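Local coordinates for protein alkyl hydroperoxide reductase, C subunit (Enterococcus faecalis, PDB 5Y63) that probably reduces hydrogen peroxide and organic hydroperoxides to water and alcohols as a thiol-specific peroxidase of the 2-Cys peroxiredoxin family, working as a ring-like decamer of homodimers, at residues A129-F134 with I152-E157; D64-Y69 with K102-M107; K18-E23 with A116-V121. All blocks are in the same frame, centred on the assembly; numbering follows the deposited sequence.

In the fold
All three contacts belong to one thioredoxin-like subunit, but they differ in depth and chemistry. Contacts 1 and 2 are buried and their centres lie about 14 Å apart; they meet where A156, at the start of helix 156-171, packs on D64, M65 and H68 of helix 58-67 and the turn after it. Contact 1 is built on two arginines, one of them beside the cysteine predicted to be peroxidatic, whereas contact 2 combines two tyrosine rings with one amide hydrogen bond. Contact 3 lies at the surface and is almost wholly aromatic and aliphatic. It reaches contact 1 through F119 and V121, which pack on F134 and A132 of strand 128-136. Contacts 2 and 3 do not touch, their centres being about 22 Å apart.

Contact 1: residues A129-F134 with I152-E157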
loop_
_atom_site.group_PDB
_atom_site.type_symbol
_atom_site.label_atom_id
_atom_site.label_comp_id
_atom_site.label_asym_id
_atom_site.label_seq_id
_atom_site.Cartn_x
_atom_site.Cartn_y
_atom_site.Cartn_z
ATOM N N ALA A 129 -25.852 9.888 24.797
ATOM C CA ALA A 129 -25.181 11.166 24.628
ATOM C C ALA A 129 -24.728 11.723 25.979
ATOM O O ALA A 129 -25.382 11.516 27.006
ATOM C CB ALA A 129 -26.093 12.158 23.925
ATOM N N TYR A 130 -23.596 12.417 25.968
ATOM C CA TYR A 130 -23.120 13.127 27.146
ATOM C C TYR A 130 -23.992 14.353 27.397
ATOM O O TYR A 130 -24.824 14.716 26.564
ATOM C CB TYR A 130 -21.651 13.536 26.970
ATOM C CG TYR A 130 -20.673 12.444 27.340
ATOM C CD1 TYR A 130 -20.475 12.094 28.671
ATOM C CD2 TYR A 130 -19.947 11.761 26.366
ATOM C CE1 TYR A 130 -19.587 11.098 29.028
ATOM C CE2 TYR A 130 -19.054 10.760 26.715
ATOM C CZ TYR A 130 -18.879 10.436 28.045
ATOM O OH TYR A 130 -17.994 9.447 28.394
ATOM N N ARG A 131 -23.809 14.978 28.557
ATOM C CA ARG A 131 -24.501 16.223 28.874
ATOM C C ARG A 131 -23.797 17.374 28.177
ATOM O O ARG A 131 -23.032 18.121 28.786
ATOM C CB ARG A 131 -24.560 16.444 30.384
ATOM C CG ARG A 131 -25.402 15.398 31.077
ATOM C CD ARG A 131 -25.675 15.727 32.532
ATOM N NE ARG A 131 -26.251 14.561 33.193
ATOM C CZ ARG A 131 -27.511 14.154 33.062
ATOM N NH1 ARG A 131 -28.379 14.819 32.302
ATOM N NH2 ARG A 131 -27.912 13.065 33.705
ATOM N N ALA A 132 -24.068 17.494 26.884
ATOM C CA ALA A 132 -23.421 18.483 26.045
ATOM C C ALA A 132 -24.408 19.544 25.570
ATOM O O ALA A 132 -25.598 19.271 25.379
ATOM C CB ALA A 132 -22.762 17.806 24.855
ATOM N N SER A 133 -23.893 20.758 25.390
ATOM C CA SER A 133 -24.672 21.877 24.882
ATOM C C SER A 133 -23.861 22.579 23.808
ATOM O O SER A 133 -22.656 22.745 23.959
ATOM C CB SER A 133 -25.004 22.854 26.008
ATOM O OG SER A 133 -25.661 22.195 27.073
ATOM N N PHE A 134 -24.524 22.983 22.726
ATOM C CA PHE A 134 -23.869 23.670 21.613
ATOM C C PHE A 134 -24.668 24.899 21.190
ATOM O O PHE A 134 -25.859 24.796 20.905
ATOM C CB PHE A 134 -23.729 22.728 20.417
ATOM C CG PHE A 134 -22.840 21.548 20.674
ATOM C CD1 PHE A 134 -23.339 20.407 21.290
ATOM C CD2 PHE A 134 -21.505 21.571 20.292
ATOM C CE1 PHE A 134 -22.521 19.316 21.527
ATOM C CE2 PHE A 134 -20.680 20.483 20.528
ATOM C CZ PHE A 134 -21.188 19.354 21.146
ATOM N N ILE A 152 -22.743 15.134 36.155
ATOM C CA ILE A 152 -22.405 16.550 36.294
ATOM C C ILE A 152 -23.463 17.401 35.586
ATOM O O ILE A 152 -23.415 17.580 34.367
ATOM C CB ILE A 152 -20.999 16.852 35.732
ATOM C CG1 ILE A 152 -19.945 16.023 36.478
ATOM C CG2 ILE A 152 -20.681 18.337 35.860
ATOM C CD1 ILE A 152 -18.590 15.977 35.801
ATOM N N GLY A 153 -24.414 17.918 36.364
ATOM C CA GLY A 153 -25.526 18.708 35.836
ATOM C C GLY A 153 -25.133 20.087 35.328
ATOM O O GLY A 153 -24.074 20.612 35.677
ATOM N N ARG A 154 -26.008 20.676 34.515
ATOM C CA ARG A 154 -25.744 21.957 33.852
ATOM C C ARG A 154 -26.501 23.117 34.497
ATOM O O ARG A 154 -27.363 22.914 35.353
ATOM C CB ARG A 154 -26.108 21.861 32.364
ATOM C CG ARG A 154 -25.006 21.270 31.503
ATOM C CD ARG A 154 -25.521 20.821 30.146
ATOM N NE ARG A 154 -26.347 19.621 30.248
ATOM C CZ ARG A 154 -26.882 18.978 29.213
ATOM N NH1 ARG A 154 -27.619 17.892 29.422
ATOM N NH2 ARG A 154 -26.688 19.411 27.970
ATOM N N ASN A 155 -26.155 24.330 34.067
ATOM C CA ASN A 155 -26.810 25.558 34.509
ATOM C C ASN A 155 -27.355 26.329 33.302
ATOM O O ASN A 155 -26.589 26.845 32.483
ATOM C CB ASN A 155 -25.822 26.430 35.293
ATOM C CG ASN A 155 -26.451 27.707 35.826
ATOM O OD1 ASN A 155 -27.657 27.772 36.060
ATOM N ND2 ASN A 155 -25.629 28.731 36.024
ATOM N N ALA A 156 -28.682 26.405 33.208
ATOM C CA ALA A 156 -29.358 27.068 32.092
ATOM C C ALA A 156 -29.014 28.554 31.981
ATOM O O ALA A 156 -28.918 29.082 30.876
ATOM C CB ALA A 156 -30.863 26.891 32.216
ATOM N N GLU A 157 -28.833 29.220 33.119
ATOM C CA GLU A 157 -28.519 30.651 33.141
ATOM C C GLU A 157 -27.196 30.947 32.441
ATOM O O GLU A 157 -27.108 31.871 31.630
ATOM C CB GLU A 157 -28.469 31.170 34.581
ATOM C CG GLU A 157 -29.824 31.201 35.273
ATOM C CD GLU A 157 -29.753 31.740 36.692
ATOM O OE1 GLU A 157 -28.634 31.889 37.231
ATOM O OE2 GLU A 157 -30.824 32.013 37.273
#
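R131 and G153 bring the two backbones nearest, their CA atoms 7.5 Å apart, where strand 128-136 runs beside the loop leading into helix 156-171. R131 is the centre of an inverse gamma turn, and its CB points at the loop. R154 reaches back from the loop to the strand. Its chain bends at chi3 (-72°), which sets NE; the guanidinium beyond it has R131 C and R131 CB over one face, with R154 NH1 3.5 Å from R131 CB. At the edge of the same group R154 NH2 donates to S133 OG over 3.1 Å, with the acceptor close to the guanidinium plane. R131 is extended from CG to NE and crosses R154 obliquely; R131 CD lies 3.5 Å from I152 O.

This is the active-site side of the thioredoxin-like peroxiredoxin fold. The side chain of R131 comes within about 4 Å of that of C58, the cysteine predicted to pass through a sulfenic acid. The two guanidinium planes are turned 54° apart, and R131 NH1 and R154 NH1 are 4.3 Å from each other. E61 of helix 58-67 forms salt bridges with both of these nitrogens, which probably offsets the like charges, and R154 NH1 also donates to F49 O. G153 O also accepts from R161 of a second subunit.

Contact 2: residues D64-Y69 with K102-M107; sequences DMQEHY and KIKYPM
Q66 OE1 accepts a hydrogen bond from K104 N over 2.9 Å, joining the end of helix 58-67 to the loop ahead of strand 107-109. The side chain of Q66 leaves the helix with CG anti to the backbone N (chi1 177°). Q66 CB lies 4.1 Å from Y105 CE2, and Q66 CG then passes 3.6 Å from K102 O. Q66 CD has K102 O and K104 N both within 3.7 Å, on the same side, and beyond it the amide divides: NE2 lies near K104 CG, while OE1 takes the bond from K104 N. That bond is nearly straight at nitrogen (172°), although the donor stands well above the plane of the carbonyl. Q66 OE1 also lies 3.5 Å from Y105 CD2, and the amide and the Y105 ring are nearly parallel, their planes 17° apart.

Y69 completes the contact from the start of helix 69-74. Y105 CB sits over one face of the Y69 ring, a CH-pi contact 3.8 Å from the centroid of that ring, and the edge of the Y105 ring turns to the Y69 ring in a T-shaped pair with centroids 5.5 Å apart. Farther along Y105, OH touches M65 CB and is hydrogen-bonded to L62 O one turn back in the helix, while Y69 OH bonds to E78 of strand 77-83. The contact thus ties the helix that carries C58 at its start to the loop after helix 98-101. Its chemistry implies a mixed interface: the aromatic packing is buried, the tyrosine hydroxyls are satisfied by partners beyond the two segments, and one glutamine oxygen holds the loop backbone.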
loop_
_atom_site.group_PDB
_atom_site.type_symbol
_atom_site.label_atom_id
_atom_site.label_comp_id
_atom_site.label_asym_id
_atom_site.label_seq_id
_atom_site.Cartn_x
_atom_site.Cartn_y
_atom_site.Cartn_z
ATOM N N ASP A 64 -35.393 23.270 33.511
ATOM C CA ASP A 64 -34.742 24.573 33.674
ATOM C C ASP A 64 -34.490 25.257 32.331
ATOM O O ASP A 64 -34.452 26.484 32.260
ATOM C CB ASP A 64 -33.434 24.444 34.468
ATOM C CG ASP A 64 -33.666 24.363 35.974
ATOM O OD1 ASP A 64 -34.452 25.178 36.509
ATOM O OD2 ASP A 64 -33.055 23.491 36.626
ATOM N N MET A 65 -34.311 24.471 31.273
ATOM C CA MET A 65 -34.225 25.021 29.919
ATOM C C MET A 65 -35.579 25.548 29.449
ATOM O O MET A 65 -35.639 26.491 28.661
ATOM C CB MET A 65 -33.695 23.978 28.928
ATOM C CG MET A 65 -32.190 23.780 28.986
ATOM S SD MET A 65 -31.275 25.244 28.460
ATOM C CE MET A 65 -31.497 25.195 26.685
ATOM N N GLN A 66 -36.661 24.940 29.929
ATOM C CA GLN A 66 -38.010 25.407 29.610
ATOM C C GLN A 66 -38.301 26.769 30.243
ATOM O O GLN A 66 -38.890 27.636 29.598
ATOM C CB GLN A 66 -39.063 24.378 30.049
ATOM C CG GLN A 66 -40.508 24.805 29.816
ATOM C CD GLN A 66 -40.759 25.316 28.406
ATOM O OE1 GLN A 66 -40.283 24.735 27.430
ATOM N NE2 GLN A 66 -41.511 26.405 28.291
ATOM N N GLU A 67 -37.887 26.955 31.495
ATOM C CA GLU A 67 -38.067 28.235 32.186
ATOM C C GLU A 67 -37.428 29.399 31.429
ATOM O O GLU A 67 -37.984 30.497 31.394
ATOM C CB GLU A 67 -37.488 28.172 33.602
ATOM C CG GLU A 67 -38.283 27.301 34.559
ATOM C CD GLU A 67 -37.660 27.239 35.939
ATOM O OE1 GLU A 67 -37.336 28.310 36.498
ATOM O OE2 GLU A 67 -37.498 26.118 36.467
ATOM N N HIS A 68 -36.270 29.154 30.820
ATOM C CA HIS A 68 -35.545 30.186 30.083
ATOM C C HIS A 68 -35.830 30.149 28.581
ATOM O O HIS A 68 -35.186 30.862 27.812
ATOM C CB HIS A 68 -34.039 30.038 30.318
ATOM C CG HIS A 68 -33.644 30.102 31.760
ATOM N ND1 HIS A 68 -33.760 29.025 32.613
ATOM C CD2 HIS A 68 -33.127 31.112 32.498
ATOM C CE1 HIS A 68 -33.335 29.370 33.815
ATOM N NE2 HIS A 68 -32.945 30.630 33.772
ATOM N N TYR A 69 -36.795 29.332 28.164
ATOM C CA TYR A 69 -37.095 29.164 26.744
ATOM C C TYR A 69 -37.760 30.405 26.158
ATOM O O TYR A 69 -37.494 30.769 25.011
ATOM C CB TYR A 69 -37.981 27.934 26.520
ATOM C CG TYR A 69 -38.342 27.686 25.069
ATOM C CD1 TYR A 69 -37.359 27.643 24.083
ATOM C CD2 TYR A 69 -39.665 27.483 24.687
ATOM C CE1 TYR A 69 -37.687 27.416 22.755
ATOM C CE2 TYR A 69 -40.002 27.253 23.363
ATOM C CZ TYR A 69 -39.011 27.220 22.401
ATOM O OH TYR A 69 -39.342 26.991 21.086
ATOM N N LYS A 102 -44.441 19.956 30.212
ATOM C CA LYS A 102 -44.372 21.419 30.146
ATOM C C LYS A 102 -43.450 21.940 29.037
ATOM O O LYS A 102 -43.531 23.113 28.673
ATOM C CB LYS A 102 -43.914 21.998 31.493
ATOM C CG LYS A 102 -44.968 21.962 32.591
ATOM C CD LYS A 102 -44.409 22.484 33.905
ATOM C CE LYS A 102 -45.437 22.407 35.022
ATOM N NZ LYS A 102 -44.890 22.884 36.323
ATOM N N ILE A 103 -42.578 21.081 28.508
ATOM C CA ILE A 103 -41.603 21.486 27.489
ATOM C C ILE A 103 -42.279 21.869 26.174
ATOM O O ILE A 103 -42.930 21.040 25.536
ATOM C CB ILE A 103 -40.569 20.373 27.212
ATOM C CG1 ILE A 103 -39.690 20.145 28.446
ATOM C CG2 ILE A 103 -39.699 20.730 26.011
ATOM C CD1 ILE A 103 -38.811 18.916 28.357
ATOM N N LYS A 104 -42.101 23.124 25.773
ATOM C CA LYS A 104 -42.674 23.644 24.535
ATOM C C LYS A 104 -41.711 23.536 23.355
ATOM O O LYS A 104 -42.140 23.600 22.206
ATOM C CB LYS A 104 -43.100 25.106 24.718
ATOM C CG LYS A 104 -44.285 25.305 25.654
ATOM C CD LYS A 104 -45.575 24.782 25.040
ATOM C CE LYS A 104 -46.794 25.153 25.870
ATOM N NZ LYS A 104 -48.064 24.895 25.136
ATOM N N TYR A 105 -40.417 23.380 23.634
ATOM C CA TYR A 105 -39.407 23.299 22.571
ATOM C C TYR A 105 -39.375 21.910 21.920
ATOM O O TYR A 105 -39.863 20.942 22.507
ATOM C CB TYR A 105 -38.007 23.724 23.071
ATOM C CG TYR A 105 -37.502 23.070 24.343
ATOM C CD1 TYR A 105 -36.931 21.800 24.323
ATOM C CD2 TYR A 105 -37.550 23.745 25.563
ATOM C CE1 TYR A 105 -36.451 21.210 25.482
ATOM C CE2 TYR A 105 -37.073 23.164 26.727
ATOM C CZ TYR A 105 -36.525 21.896 26.682
ATOM O OH TYR A 105 -36.052 21.316 27.838
ATOM N N PRO A 106 -38.829 21.816 20.689
ATOM C CA PRO A 106 -38.772 20.531 19.985
ATOM C C PRO A 106 -37.728 19.568 20.554
ATOM O O PRO A 106 -36.565 19.937 20.715
ATOM C CB PRO A 106 -38.411 20.928 18.547
ATOM C CG PRO A 106 -37.742 22.246 18.666
ATOM C CD PRO A 106 -38.406 22.931 19.821
ATOM N N MET A 107 -38.158 18.342 20.848
ATOM C CA MET A 107 -37.271 17.295 21.341
ATOM C C MET A 107 -36.851 16.376 20.194
ATOM O O MET A 107 -37.641 15.546 19.730
ATOM C CB MET A 107 -37.981 16.481 22.420
ATOM C CG MET A 107 -38.545 17.312 23.557
ATOM S SD MET A 107 -39.314 16.275 24.813
ATOM C CE MET A 107 -37.865 15.607 25.629
#

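Contact 3: residues K18-E23 with A116-V121; sequences KLFDFE and ARFFGV
The ring of F118 lodges against K18, L19 and F20 where the loop before strand 23-28 packs against the end of helix 114-119 in the thioredoxin-like fold. The helix ends here in a Schellman motif: G120, with positive phi, is the C-prime residue, and V121 N bonds to A116 O over 2.8 Å. The last turn before this end carries the bump that the loop receives, the ring of F118.

With CG anti to its backbone N (chi1 169°), F118 projects from the helix into the bend formed by K18, L19 and F20. F20 CD1 lies over one face of the F118 ring, toward its rim and close to F118 CG, while F20 CE1 nears F118 CB and F20 CB lies near F118 CE1. The planes are inclined at 34° and the centroids of the F20 and F118 rings are 4.5 Å apart, an oblique pairing in which the two side chains slide past each other in opposite directions. The far tip of F118 reaches the loop backbone: K18 O lies at the ring edge, 3.4 Å from F118 CZ.

L19 fills the hollow between the two phenylalanines of the helix. L19 CD2 is 3.9 Å from F118 CE2 and closer still to F119, whose ring turns inward among F47, F49 and F134 of the central sheet. L19 also rests on I40 of helix 37-40, and F20 packs on Q114 and L115 as well. Within the hollow, L19 CD2 stands 3.5 Å from F119 CZ.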
loop_
_atom_site.group_PDB
_atom_site.type_symbol
_atom_site.label_atom_id
_atom_site.label_comp_id
_atom_site.label_asym_id
_atom_site.label_seq_id
_atom_site.Cartn_x
_atom_site.Cartn_y
_atom_site.Cartn_z
ATOM N N LYS A 18 -19.564 24.210 10.222
ATOM C CA LYS A 18 -20.949 24.226 9.754
ATOM C C LYS A 18 -21.666 22.930 10.115
ATOM O O LYS A 18 -21.052 21.863 10.129
ATOM C CB LYS A 18 -20.995 24.423 8.233
ATOM C CG LYS A 18 -20.722 25.847 7.774
ATOM C CD LYS A 18 -22.018 26.628 7.592
ATOM C CE LYS A 18 -21.782 28.107 7.310
ATOM N NZ LYS A 18 -20.647 28.387 6.386
ATOM N N LEU A 19 -22.963 23.026 10.402
ATOM C CA LEU A 19 -23.792 21.837 10.593
ATOM C C LEU A 19 -23.868 21.036 9.298
ATOM O O LEU A 19 -24.105 21.594 8.226
ATOM C CB LEU A 19 -25.213 22.211 11.021
ATOM C CG LEU A 19 -25.427 22.816 12.407
ATOM C CD1 LEU A 19 -26.902 23.138 12.597
ATOM C CD2 LEU A 19 -24.944 21.882 13.506
ATOM N N PHE A 20 -23.658 19.729 9.406
ATOM C CA PHE A 20 -23.874 18.809 8.289
ATOM C C PHE A 20 -25.353 18.716 7.892
ATOM O O PHE A 20 -26.244 19.079 8.667
ATOM C CB PHE A 20 -23.302 17.415 8.614
ATOM C CG PHE A 20 -24.165 16.574 9.535
ATOM C CD1 PHE A 20 -24.448 16.980 10.837
ATOM C CD2 PHE A 20 -24.660 15.349 9.105
ATOM C CE1 PHE A 20 -25.223 16.196 11.675
ATOM C CE2 PHE A 20 -25.432 14.560 9.942
ATOM C CZ PHE A 20 -25.715 14.985 11.228
ATOM N N ASP A 21 -25.602 18.249 6.671
ATOM C CA ASP A 21 -26.963 18.031 6.191
ATOM C C ASP A 21 -27.544 16.807 6.890
ATOM O O ASP A 21 -26.958 15.727 6.854
ATOM C CB ASP A 21 -26.985 17.834 4.672
ATOM C CG ASP A 21 -28.395 17.653 4.119
ATOM O OD1 ASP A 21 -29.373 18.036 4.799
ATOM O OD2 ASP A 21 -28.524 17.127 2.994
ATOM N N PHE A 22 -28.692 16.988 7.533
ATOM C CA PHE A 22 -29.338 15.906 8.263
ATOM C C PHE A 22 -30.842 16.119 8.317
ATOM O O PHE A 22 -31.333 17.228 8.112
ATOM C CB PHE A 22 -28.778 15.807 9.689
ATOM C CG PHE A 22 -29.427 16.748 10.667
ATOM C CD1 PHE A 22 -30.558 16.362 11.378
ATOM C CD2 PHE A 22 -28.910 18.022 10.877
ATOM C CE1 PHE A 22 -31.163 17.227 12.274
ATOM C CE2 PHE A 22 -29.514 18.891 11.774
ATOM C CZ PHE A 22 -30.639 18.491 12.473
ATOM N N GLU A 23 -31.556 15.037 8.604
ATOM C CA GLU A 23 -32.989 15.085 8.853
ATOM C C GLU A 23 -33.321 14.027 9.896
ATOM O O GLU A 23 -32.756 12.933 9.874
ATOM C CB GLU A 23 -33.769 14.842 7.557
ATOM C CG GLU A 23 -35.249 15.186 7.656
ATOM C CD GLU A 23 -35.942 15.274 6.301
ATOM O OE1 GLU A 23 -35.394 14.766 5.294
ATOM O OE2 GLU A 23 -37.049 15.854 6.242
ATOM N N ALA A 116 -25.230 12.889 17.615
ATOM C CA ALA A 116 -24.273 12.641 18.690
ATOM C C ALA A 116 -22.862 12.382 18.157
ATOM O O ALA A 116 -21.887 12.865 18.732
ATOM C CB ALA A 116 -24.737 11.476 19.549
ATOM N N ARG A 117 -22.763 11.629 17.061
ATOM C CA ARG A 117 -21.474 11.346 16.429
ATOM C C ARG A 117 -20.893 12.559 15.705
ATOM O O ARG A 117 -19.678 12.783 15.747
ATOM C CB ARG A 117 -21.589 10.169 15.457
ATOM C CG ARG A 117 -21.844 8.839 16.144
ATOM C CD ARG A 117 -21.431 7.660 15.282
ATOM N NE ARG A 117 -22.092 6.427 15.713
ATOM C CZ ARG A 117 -23.295 6.022 15.306
ATOM N NH1 ARG A 117 -23.793 4.882 15.772
ATOM N NH2 ARG A 117 -24.011 6.739 14.438
ATOM N N PHE A 118 -21.747 13.337 15.042
ATOM C CA PHE A 118 -21.294 14.556 14.370
ATOM C C PHE A 118 -20.709 15.540 15.375
ATOM O O PHE A 118 -19.608 16.049 15.182
ATOM C CB PHE A 118 -22.426 15.237 13.592
ATOM C CG PHE A 118 -22.071 16.621 13.118
ATOM C CD1 PHE A 118 -21.164 16.798 12.081
ATOM C CD2 PHE A 118 -22.618 17.744 13.725
ATOM C CE1 PHE A 118 -20.819 18.068 11.650
ATOM C CE2 PHE A 118 -22.276 19.016 13.299
ATOM C CZ PHE A 118 -21.374 19.179 12.262
ATOM N N PHE A 119 -21.462 15.808 16.437
ATOM C CA PHE A 119 -20.998 16.687 17.512
ATOM C C PHE A 119 -19.931 16.023 18.392
ATOM O O PHE A 119 -19.209 16.706 19.112
ATOM C CB PHE A 119 -22.175 17.147 18.376
ATOM C CG PHE A 119 -23.061 18.163 17.707
ATOM C CD1 PHE A 119 -22.729 19.507 17.723
ATOM C CD2 PHE A 119 -24.233 17.775 17.073
ATOM C CE1 PHE A 119 -23.546 20.446 17.118
ATOM C CE2 PHE A 119 -25.055 18.708 16.465
ATOM C CZ PHE A 119 -24.711 20.047 16.488
ATOM N N GLY A 120 -19.848 14.696 18.343
ATOM C CA GLY A 120 -18.793 13.961 19.030
ATOM C C GLY A 120 -19.052 13.803 20.518
ATOM O O GLY A 120 -18.123 13.844 21.322
ATOM N N VAL A 121 -20.315 13.599 20.880
ATOM C CA VAL A 121 -20.720 13.543 22.284
ATOM C C VAL A 121 -21.334 12.190 22.646
ATOM O O VAL A 121 -21.989 12.057 23.682
ATOM C CB VAL A 121 -21.696 14.693 22.634
ATOM C CG1 VAL A 121 -21.009 16.036 22.454
ATOM C CG2 VAL A 121 -22.968 14.626 21.791
#